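Local coordinates for phosphoserine aminotransferase SerC (Cytophaga hutchinsonii ATCC 33406, PDB 3FFR), which probably catalyses the pyridoxal-phosphate-dependent transamination that interconverts 3-phosphohydroxypyruvate and phosphoserine, the second step of serine biosynthesis, at residues E210-L215 with H226-M231; S60-L65 with T180-V185; E72-I77 with S95-E100. All coordinates share one frame; numbering follows the deposited sequence.

Interaction 1. Residues E210-L215 with H226-M231; sequences EKSKAL and HTIPSM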
loop_
_atom_site.group_PDB
_atom_site.type_symbol
_atom_site.label_atom_id
_atom_site.label_comp_id
_atom_site.label_asym_id
_atom_site.label_seq_id
_atom_site.Cartn_x
_atom_site.Cartn_y
_atom_site.Cartn_z
ATOM N N GLU A 210 7.293 16.274 -16.750
ATOM C CA GLU A 210 8.234 16.421 -17.874
ATOM C C GLU A 210 9.641 16.010 -17.505
ATOM O O GLU A 210 10.372 15.443 -18.325
ATOM C CB GLU A 210 8.212 17.827 -18.452
ATOM C CG GLU A 210 6.930 18.061 -19.240
ATOM C CD GLU A 210 6.624 16.958 -20.316
ATOM O OE1 GLU A 210 7.542 16.562 -21.103
ATOM O OE2 GLU A 210 5.438 16.516 -20.394
ATOM N N LYS A 211 10.015 16.250 -16.261
ATOM C CA LYS A 211 11.367 15.856 -15.830
ATOM C C LYS A 211 11.490 14.326 -15.882
ATOM O O LYS A 211 12.495 13.783 -16.340
ATOM C CB LYS A 211 11.710 16.405 -14.425
ATOM C CG LYS A 211 13.059 15.912 -13.869
ATOM C CD LYS A 211 14.278 16.416 -14.659
ATOM C CE LYS A 211 15.602 15.898 -14.086
ATOM N NZ LYS A 211 15.945 16.506 -12.790
ATOM N N SER A 212 10.460 13.627 -15.416
ATOM C CA SER A 212 10.500 12.166 -15.424
ATOM C C SER A 212 10.622 11.621 -16.848
ATOM O O SER A 212 11.383 10.661 -17.137
ATOM C CB SER A 212 9.313 11.548 -14.657
ATOM O OG SER A 212 8.107 11.640 -15.373
ATOM N N LYS A 213 9.865 12.228 -17.746
ATOM C CA LYS A 213 9.904 11.839 -19.161
ATOM C C LYS A 213 11.286 12.099 -19.776
ATOM O O LYS A 213 11.786 11.297 -20.586
ATOM C CB LYS A 213 8.796 12.543 -19.953
ATOM C CG LYS A 213 7.424 11.999 -19.585
ATOM C CD LYS A 213 6.280 12.874 -20.019
ATOM C CE LYS A 213 6.120 12.944 -21.459
ATOM N NZ LYS A 213 5.018 13.928 -21.712
ATOM N N ALA A 214 11.898 13.208 -19.389
ATOM C CA ALA A 214 13.257 13.553 -19.870
ATOM C C ALA A 214 14.305 12.531 -19.399
ATOM O O ALA A 214 15.204 12.139 -20.141
ATOM C CB ALA A 214 13.658 14.983 -19.429
ATOM N N LEU A 215 14.196 12.098 -18.151
ATOM C CA LEU A 215 15.154 11.102 -17.615
ATOM C C LEU A 215 14.991 9.761 -18.296
ATOM O O LEU A 215 15.964 9.108 -18.661
ATOM C CB LEU A 215 14.972 10.894 -16.119
ATOM C CG LEU A 215 15.471 12.032 -15.275
ATOM C CD1 LEU A 215 15.345 11.619 -13.789
ATOM C CD2 LEU A 215 16.925 12.364 -15.663
ATOM N N HIS A 226 5.389 2.163 -10.718
ATOM C CA HIS A 226 5.194 3.503 -10.192
ATOM C C HIS A 226 6.115 4.570 -10.752
ATOM O O HIS A 226 6.507 5.504 -10.050
ATOM C CB HIS A 226 5.057 3.570 -8.663
ATOM C CG HIS A 226 3.705 3.125 -8.163
ATOM N ND1 HIS A 226 3.423 2.910 -6.825
ATOM C CD2 HIS A 226 2.574 2.827 -8.839
ATOM C CE1 HIS A 226 2.159 2.534 -6.702
ATOM N NE2 HIS A 226 1.630 2.444 -7.917
ATOM N N THR A 227 6.443 4.436 -12.030
ATOM C CA THR A 227 7.026 5.562 -12.725
ATOM C C THR A 227 5.896 6.565 -12.868
ATOM O O THR A 227 4.712 6.202 -12.883
ATOM C CB THR A 227 7.566 5.252 -14.139
ATOM O OG1 THR A 227 6.475 4.983 -15.062
ATOM C CG2 THR A 227 8.579 4.089 -14.086
ATOM N N ILE A 228 6.255 7.846 -12.998
ATOM C CA ILE A 228 5.237 8.858 -13.240
ATOM C C ILE A 228 4.410 8.552 -14.519
ATOM O O ILE A 228 3.188 8.595 -14.484
ATOM C CB ILE A 228 5.824 10.294 -13.226
ATOM C CG1 ILE A 228 6.119 10.681 -11.762
ATOM C CG2 ILE A 228 4.818 11.318 -13.820
ATOM C CD1 ILE A 228 6.937 11.963 -11.644
ATOM N N PRO A 229 5.058 8.240 -15.652
ATOM C CA PRO A 229 4.262 7.946 -16.849
ATOM C C PRO A 229 3.315 6.774 -16.696
ATOM O O PRO A 229 2.187 6.808 -17.194
ATOM C CB PRO A 229 5.328 7.699 -17.910
ATOM C CG PRO A 229 6.442 8.598 -17.479
ATOM C CD PRO A 229 6.478 8.412 -15.993
ATOM N N SER A 230 3.760 5.771 -15.973
ATOM C CA SER A 230 2.923 4.591 -15.716
ATOM C C SER A 230 1.667 5.006 -14.931
ATOM O O SER A 230 0.544 4.685 -15.290
ATOM C CB SER A 230 3.707 3.494 -15.014
ATOM O OG SER A 230 2.859 2.435 -14.575
HETATM N N MSE A 231 1.883 5.756 -13.856
HETATM C CA MSE A 231 0.781 6.186 -12.985
HETATM C C MSE A 231 -0.161 7.153 -13.694
HETATM O O MSE A 231 -1.402 7.098 -13.513
HETATM C CB MSE A 231 1.327 6.802 -11.694
HETATM C CG MSE A 231 1.970 5.787 -10.752
HETATM SE SE MSE A 231 2.461 6.547 -9.070
HETATM C CE MSE A 231 3.948 7.631 -9.678
#
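S212 and I228 meet where helix 206-217 lies against the N-terminal end of helix 228-235, a helix-helix contact in the large domain of the class V aminotransferase fold. No hydrogen bond joins the two segments, and the tightly packed part is small. OG of S212 stands 3.4 Å from CB of I228 and 3.7 Å from its CG2, while CB of S212 comes within 3.9 Å of CD1 of the same isoleucine. With chi1 at 74° the hydroxyl sits between its own backbone N and carbonyl carbon, and it is hydrogen-bonded to the backbone oxygen of I209, three residues earlier. The buried polar atom is thus satisfied within its own helix and can pack against carbon. I228 also touches W202 and L204 of strand 200-205. Toward the surface the contact is looser. CG of the P229 ring lies 4.1 Å from CG of K213, the two side chains crossing obliquely. T227 is the N-cap of this second helix, its OG1 accepting from S230 N. K213 bends at chi3 (67°), and its NZ forms a salt bridge with OE2 of E210 at 2.9 Å, on the syn side of the carboxylate.

Interaction 2. Residues S60-L65 with T180-V185; sequences SNYEVL and TKIDSV. With P33 (3,6,9,12,15,18-hexaoxaicosane-1,20-diol), chain K.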
loop_
_atom_site.group_PDB
_atom_site.type_symbol
_atom_site.label_atom_id
_atom_site.label_comp_id
_atom_site.label_asym_id
_atom_site.label_seq_id
_atom_site.Cartn_x
_atom_site.Cartn_y
_atom_site.Cartn_z
ATOM N N SER A 60 -5.038 23.609 -13.213
ATOM C CA SER A 60 -5.151 22.612 -14.284
ATOM C C SER A 60 -3.855 21.921 -14.659
ATOM O O SER A 60 -3.879 20.853 -15.270
ATOM C CB SER A 60 -5.819 23.222 -15.534
ATOM O OG SER A 60 -5.006 24.246 -16.061
ATOM N N ASN A 61 -2.731 22.490 -14.239
ATOM C CA ASN A 61 -1.414 21.926 -14.569
ATOM C C ASN A 61 -0.920 20.903 -13.531
ATOM O O ASN A 61 0.185 20.408 -13.625
ATOM C CB ASN A 61 -0.334 22.995 -14.818
ATOM C CG ASN A 61 -0.037 23.840 -13.603
ATOM O OD1 ASN A 61 -0.947 24.289 -12.907
ATOM N ND2 ASN A 61 1.248 24.106 -13.358
ATOM N N TYR A 62 -1.764 20.634 -12.549
ATOM C CA TYR A 62 -1.496 19.618 -11.518
ATOM C C TYR A 62 -2.344 18.361 -11.681
ATOM O O TYR A 62 -3.503 18.409 -12.102
ATOM C CB TYR A 62 -1.755 20.171 -10.114
ATOM C CG TYR A 62 -0.614 20.976 -9.538
ATOM C CD1 TYR A 62 -0.393 22.298 -9.913
ATOM C CD2 TYR A 62 0.248 20.418 -8.607
ATOM C CE1 TYR A 62 0.666 23.028 -9.349
ATOM C CE2 TYR A 62 1.277 21.140 -8.030
ATOM C CZ TYR A 62 1.500 22.417 -8.407
ATOM O OH TYR A 62 2.531 23.107 -7.800
ATOM N N GLU A 63 -1.752 17.250 -11.266
ATOM C CA GLU A 63 -2.432 15.950 -11.215
ATOM C C GLU A 63 -2.303 15.333 -9.814
ATOM O O GLU A 63 -1.452 15.721 -9.015
ATOM C CB GLU A 63 -1.879 15.002 -12.263
ATOM C CG GLU A 63 -2.713 13.747 -12.323
ATOM C CD GLU A 63 -4.159 14.041 -12.671
ATOM O OE1 GLU A 63 -4.377 14.316 -13.882
ATOM O OE2 GLU A 63 -5.041 13.987 -11.758
ATOM N N VAL A 64 -3.196 14.395 -9.542
ATOM C CA VAL A 64 -3.239 13.694 -8.278
ATOM C C VAL A 64 -2.937 12.237 -8.576
ATOM O O VAL A 64 -3.601 11.649 -9.428
ATOM C CB VAL A 64 -4.656 13.775 -7.641
ATOM C CG1 VAL A 64 -4.789 12.813 -6.443
ATOM C CG2 VAL A 64 -5.011 15.178 -7.206
ATOM N N LEU A 65 -1.956 11.667 -7.874
ATOM C CA LEU A 65 -1.590 10.255 -8.002
ATOM C C LEU A 65 -1.665 9.543 -6.658
ATOM O O LEU A 65 -1.308 10.090 -5.618
ATOM C CB LEU A 65 -0.173 10.050 -8.587
ATOM C CG LEU A 65 0.060 10.728 -9.946
ATOM C CD1 LEU A 65 1.539 10.474 -10.355
ATOM C CD2 LEU A 65 -0.935 10.225 -11.039
ATOM N N THR A 180 1.810 28.048 -7.712
ATOM C CA THR A 180 2.701 28.540 -8.755
ATOM C C THR A 180 4.130 28.649 -8.264
ATOM O O THR A 180 5.051 28.741 -9.078
ATOM C CB THR A 180 2.287 29.935 -9.289
ATOM O OG1 THR A 180 2.602 30.943 -8.324
ATOM C CG2 THR A 180 0.793 29.967 -9.681
ATOM N N LYS A 181 4.309 28.595 -6.946
ATOM C CA LYS A 181 5.641 28.756 -6.356
ATOM C C LYS A 181 6.334 27.468 -5.954
ATOM O O LYS A 181 7.495 27.472 -5.570
ATOM C CB LYS A 181 5.590 29.752 -5.211
ATOM C CG LYS A 181 5.227 31.128 -5.696
ATOM C CD LYS A 181 5.221 32.143 -4.587
ATOM C CE LYS A 181 4.663 33.454 -5.109
ATOM N NZ LYS A 181 5.336 33.873 -6.383
ATOM N N ILE A 182 5.610 26.359 -6.086
ATOM C CA ILE A 182 6.150 25.037 -5.834
ATOM C C ILE A 182 5.750 24.155 -7.016
ATOM O O ILE A 182 5.105 24.629 -7.962
ATOM C CB ILE A 182 5.691 24.437 -4.499
ATOM C CG1 ILE A 182 4.165 24.236 -4.485
ATOM C CG2 ILE A 182 6.202 25.283 -3.295
ATOM C CD1 ILE A 182 3.648 23.498 -3.262
ATOM N N ASP A 183 6.150 22.897 -6.976
ATOM C CA ASP A 183 5.837 21.981 -8.066
ATOM C C ASP A 183 5.094 20.718 -7.634
ATOM O O ASP A 183 4.492 20.023 -8.454
ATOM C CB ASP A 183 7.133 21.600 -8.787
ATOM C CG ASP A 183 7.848 22.834 -9.370
ATOM O OD1 ASP A 183 7.346 23.368 -10.411
ATOM O OD2 ASP A 183 8.914 23.226 -8.808
ATOM N N SER A 184 5.102 20.460 -6.345
ATOM C CA SER A 184 4.510 19.218 -5.844
ATOM C C SER A 184 4.397 19.221 -4.341
ATOM O O SER A 184 5.179 19.868 -3.621
ATOM C CB SER A 184 5.408 18.028 -6.286
ATOM O OG SER A 184 5.045 16.751 -5.756
ATOM N N VAL A 185 3.338 18.565 -3.905
ATOM C CA VAL A 185 3.123 18.310 -2.482
ATOM C C VAL A 185 2.637 16.878 -2.313
ATOM O O VAL A 185 2.047 16.288 -3.218
ATOM C CB VAL A 185 2.141 19.338 -1.857
ATOM C CG1 VAL A 185 0.717 19.114 -2.351
ATOM C CG2 VAL A 185 2.188 19.295 -0.330
HETATM O O4 P33 K . -0.052 18.606 -16.025
HETATM C C3 P33 K . -1.014 17.560 -16.207
HETATM C C2 P33 K . -2.407 17.887 -15.671
HETATM O O1 P33 K . -3.142 16.640 -15.569
HETATM O O HOH W 1 3.255 25.206 -10.737
#
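The ring of Y62 points its hydroxyl end at the backbone of I182-S184, and the contact is essentially one aromatic side chain laid against the main chain that leads into strand 184-188. CG of Y62 lies anti to the carbonyl carbon (chi1 -82°), which carries the ring across to the other segment. There OH comes within 3.0 Å of the backbone O of I182, which sits at the ring edge near its plane, as does S184 N. The hydroxyl has its hydrogen-bond partner just before the segment, in the backbone oxygen of W179, whose indole also packs edge-to-face with Y62. The backbone O of D183 approaches the ring obliquely, 3.4 Å from CE2, and CG1 of I182 lies 3.9 Å from OH. The carboxylate of D183 forms salt bridges with R156 and R207. A water bridges weakly from N61 ND2 (3.5 Å) to the backbone O of I182 (3.4 Å). Strand 200-205 runs between the two strands concerned, so Y62 reaches past it beside I203 and N205. One antiparallel strand, next to the edge of an otherwise parallel seven-stranded sheet, is the hallmark of the large domain of fold type I pyridoxal-phosphate enzymes.

Interaction 3. Residues E72-I77 with S95-E100; sequences EIWERI and SKRFYE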
loop_
_atom_site.group_PDB
_atom_site.type_symbol
_atom_site.label_atom_id
_atom_site.label_comp_id
_atom_site.label_asym_id
_atom_site.label_seq_id
_atom_site.Cartn_x
_atom_site.Cartn_y
_atom_site.Cartn_z
ATOM N N GLU A 72 6.904 5.736 0.353
ATOM C CA GLU A 72 7.036 5.302 -1.026
ATOM C C GLU A 72 7.265 6.522 -1.940
ATOM O O GLU A 72 8.121 6.500 -2.828
ATOM C CB GLU A 72 5.811 4.544 -1.539
ATOM C CG GLU A 72 6.054 4.133 -2.968
ATOM C CD GLU A 72 4.947 3.409 -3.719
ATOM O OE1 GLU A 72 3.862 3.156 -3.169
ATOM O OE2 GLU A 72 5.212 3.090 -4.919
ATOM N N ILE A 73 6.477 7.567 -1.696
ATOM C CA ILE A 73 6.546 8.809 -2.465
ATOM C C ILE A 73 7.966 9.443 -2.360
ATOM O O ILE A 73 8.543 9.878 -3.381
ATOM C CB ILE A 73 5.411 9.804 -2.153
ATOM C CG1 ILE A 73 4.062 9.207 -2.573
ATOM C CG2 ILE A 73 5.673 11.151 -2.891
ATOM C CD1 ILE A 73 2.861 9.932 -1.962
ATOM N N TRP A 74 8.563 9.411 -1.176
ATOM C CA TRP A 74 9.964 9.904 -1.078
ATOM C C TRP A 74 10.857 9.182 -2.115
ATOM O O TRP A 74 11.638 9.759 -2.853
ATOM C CB TRP A 74 10.567 9.629 0.276
ATOM C CG TRP A 74 10.106 10.465 1.407
ATOM C CD1 TRP A 74 9.465 11.669 1.372
ATOM C CD2 TRP A 74 10.306 10.163 2.794
ATOM N NE1 TRP A 74 9.248 12.135 2.662
ATOM C CE2 TRP A 74 9.757 11.225 3.547
ATOM C CE3 TRP A 74 10.902 9.112 3.461
ATOM C CZ2 TRP A 74 9.830 11.259 4.936
ATOM C CZ3 TRP A 74 10.944 9.128 4.826
ATOM C CH2 TRP A 74 10.398 10.179 5.557
ATOM N N GLU A 75 10.773 7.862 -2.106
ATOM C CA GLU A 75 11.568 7.039 -3.032
ATOM C C GLU A 75 11.278 7.361 -4.494
ATOM O O GLU A 75 12.206 7.531 -5.311
ATOM C CB GLU A 75 11.362 5.548 -2.749
ATOM C CG GLU A 75 12.255 4.649 -3.605
ATOM C CD GLU A 75 11.990 3.180 -3.363
ATOM O OE1 GLU A 75 11.029 2.671 -3.955
ATOM O OE2 GLU A 75 12.816 2.552 -2.700
ATOM N N ARG A 76 9.986 7.454 -4.823
ATOM C CA ARG A 76 9.552 7.697 -6.205
ATOM C C ARG A 76 9.957 9.076 -6.693
ATOM O O ARG A 76 10.234 9.274 -7.895
ATOM C CB ARG A 76 8.047 7.487 -6.403
ATOM C CG ARG A 76 7.507 6.132 -5.991
ATOM C CD ARG A 76 8.357 4.983 -6.456
ATOM N NE ARG A 76 7.746 3.686 -6.074
ATOM C CZ ARG A 76 8.317 2.512 -6.304
ATOM N NH1 ARG A 76 9.526 2.472 -6.860
ATOM N NH2 ARG A 76 7.667 1.391 -5.999
ATOM N N ILE A 77 9.977 10.056 -5.792
ATOM C CA ILE A 77 10.445 11.403 -6.163
ATOM C C ILE A 77 11.874 11.358 -6.682
ATOM O O ILE A 77 12.200 11.891 -7.749
ATOM C CB ILE A 77 10.345 12.433 -4.985
ATOM C CG1 ILE A 77 8.870 12.809 -4.779
ATOM C CG2 ILE A 77 11.239 13.687 -5.242
ATOM C CD1 ILE A 77 8.565 13.521 -3.436
ATOM N N SER A 95 12.514 14.630 7.764
ATOM C CA SER A 95 13.277 15.353 6.730
ATOM C C SER A 95 14.668 14.723 6.555
ATOM O O SER A 95 15.184 14.621 5.440
ATOM C CB SER A 95 13.331 16.861 6.996
ATOM O OG SER A 95 13.805 17.152 8.293
ATOM N N LYS A 96 15.228 14.228 7.654
ATOM C CA LYS A 96 16.532 13.537 7.600
ATOM C C LYS A 96 16.470 12.222 6.801
ATOM O O LYS A 96 17.342 11.909 5.981
ATOM C CB LYS A 96 17.054 13.249 8.996
ATOM C CG LYS A 96 18.360 12.445 9.070
ATOM C CD LYS A 96 18.744 12.288 10.571
ATOM C CE LYS A 96 19.953 11.412 10.844
ATOM N NZ LYS A 96 19.595 9.947 10.792
ATOM N N ARG A 97 15.412 11.461 7.034
ATOM C CA ARG A 97 15.258 10.143 6.374
ATOM C C ARG A 97 15.125 10.334 4.860
ATOM O O ARG A 97 15.754 9.592 4.072
ATOM C CB ARG A 97 14.089 9.335 6.944
ATOM C CG ARG A 97 14.112 7.856 6.486
ATOM C CD ARG A 97 15.168 6.976 7.205
ATOM N NE ARG A 97 15.294 5.679 6.533
ATOM C CZ ARG A 97 16.288 5.383 5.692
ATOM N NH1 ARG A 97 17.291 6.225 5.542
ATOM N NH2 ARG A 97 16.313 4.205 5.058
ATOM N N PHE A 98 14.349 11.346 4.463
ATOM C CA PHE A 98 14.147 11.676 3.019
ATOM C C PHE A 98 15.482 12.031 2.401
ATOM O O PHE A 98 15.862 11.531 1.354
ATOM C CB PHE A 98 13.079 12.783 2.906
ATOM C CG PHE A 98 12.665 13.138 1.518
ATOM C CD1 PHE A 98 12.946 12.321 0.435
ATOM C CD2 PHE A 98 11.839 14.241 1.342
ATOM C CE1 PHE A 98 12.498 12.671 -0.835
ATOM C CE2 PHE A 98 11.384 14.578 0.065
ATOM C CZ PHE A 98 11.709 13.799 -0.993
ATOM N N TYR A 99 16.242 12.861 3.099
ATOM C CA TYR A 99 17.579 13.224 2.645
ATOM C C TYR A 99 18.439 11.976 2.466
ATOM O O TYR A 99 19.158 11.837 1.472
ATOM C CB TYR A 99 18.213 14.199 3.667
ATOM C CG TYR A 99 19.729 14.267 3.661
ATOM C CD1 TYR A 99 20.403 14.944 2.668
ATOM C CD2 TYR A 99 20.463 13.669 4.668
ATOM C CE1 TYR A 99 21.773 15.012 2.666
ATOM C CE2 TYR A 99 21.827 13.710 4.668
ATOM C CZ TYR A 99 22.482 14.398 3.678
ATOM O OH TYR A 99 23.866 14.448 3.697
ATOM N N GLU A 100 18.351 11.065 3.432
ATOM C CA GLU A 100 19.147 9.821 3.384
ATOM C C GLU A 100 18.795 8.909 2.208
ATOM O O GLU A 100 19.644 8.225 1.634
ATOM C CB GLU A 100 19.001 9.035 4.696
ATOM C CG GLU A 100 19.727 9.704 5.849
ATOM C CD GLU A 100 19.416 9.100 7.203
ATOM O OE1 GLU A 100 18.471 8.299 7.309
ATOM O OE2 GLU A 100 20.105 9.487 8.180
#
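Helices 70-81 and 93-104 run in roughly the same direction, their local axes 10.0 Å apart at closest approach with a crossing angle of -38°, and the backbones come nearest at W74 and F98 (CA atoms 6.1 Å apart). These two aromatic residues carry the interface. The five-membered ring of W74 and the ring of F98 form an offset stack, with centroids 4.0 Å apart and planes 10° from parallel. CB of F98 adds a CH-pi contact over that pyrrole face, 3.7 Å from its centroid. CG of F98 is anti to the backbone N (chi1 -174°), which lays the phenyl ring over the face of the indole. CD1 of I77 touches CZ of F98 at 4.0 Å, and CG of R97 reaches CZ3 of W74 (3.8 Å) at the far end of the indole. Helix 93-104 is the crossover between the neighbouring parallel strands 85-90 and 108-113, whereas helix 70-81 leads from edge strand 62-67 across the sheet to strand 85-90; both pack on one face of the sheet, and the indole NE1 is hydrogen-bonded to OD2 of D167. On the side facing the second subunit, R76 grips OE2 of E72 side-on with NE (2.8 Å) and NH2. OE1 of E75 lies above the plane of the same guanidinium, toward its rim, a charge contact only, and E75 also forms a salt bridge with R76 of the second subunit.

In the fold
All three contacts lie in the large domain, interaction 2 within its seven-stranded sheet and the other two between helices packed beside it, with centres 14 to 18 Å apart. Interaction 3 falls between the two segments of interaction 2 along the chain, and strand 62-67 is followed directly by helix 70-81; interaction 1 comes after both. Interaction 1 touches each of the others: CE of M231 packs 3.8 Å from CD1 of L65, and ND1 of H226 lies 2.6 Å from OE2 of E72, a probable hydrogen bond. Interactions 2 and 3 approach to about 5 Å without touching. Helix 228-235 and the loop before it are thereby joined to edge strand 62-67 and helix 70-81, which lies at the interface with the second subunit.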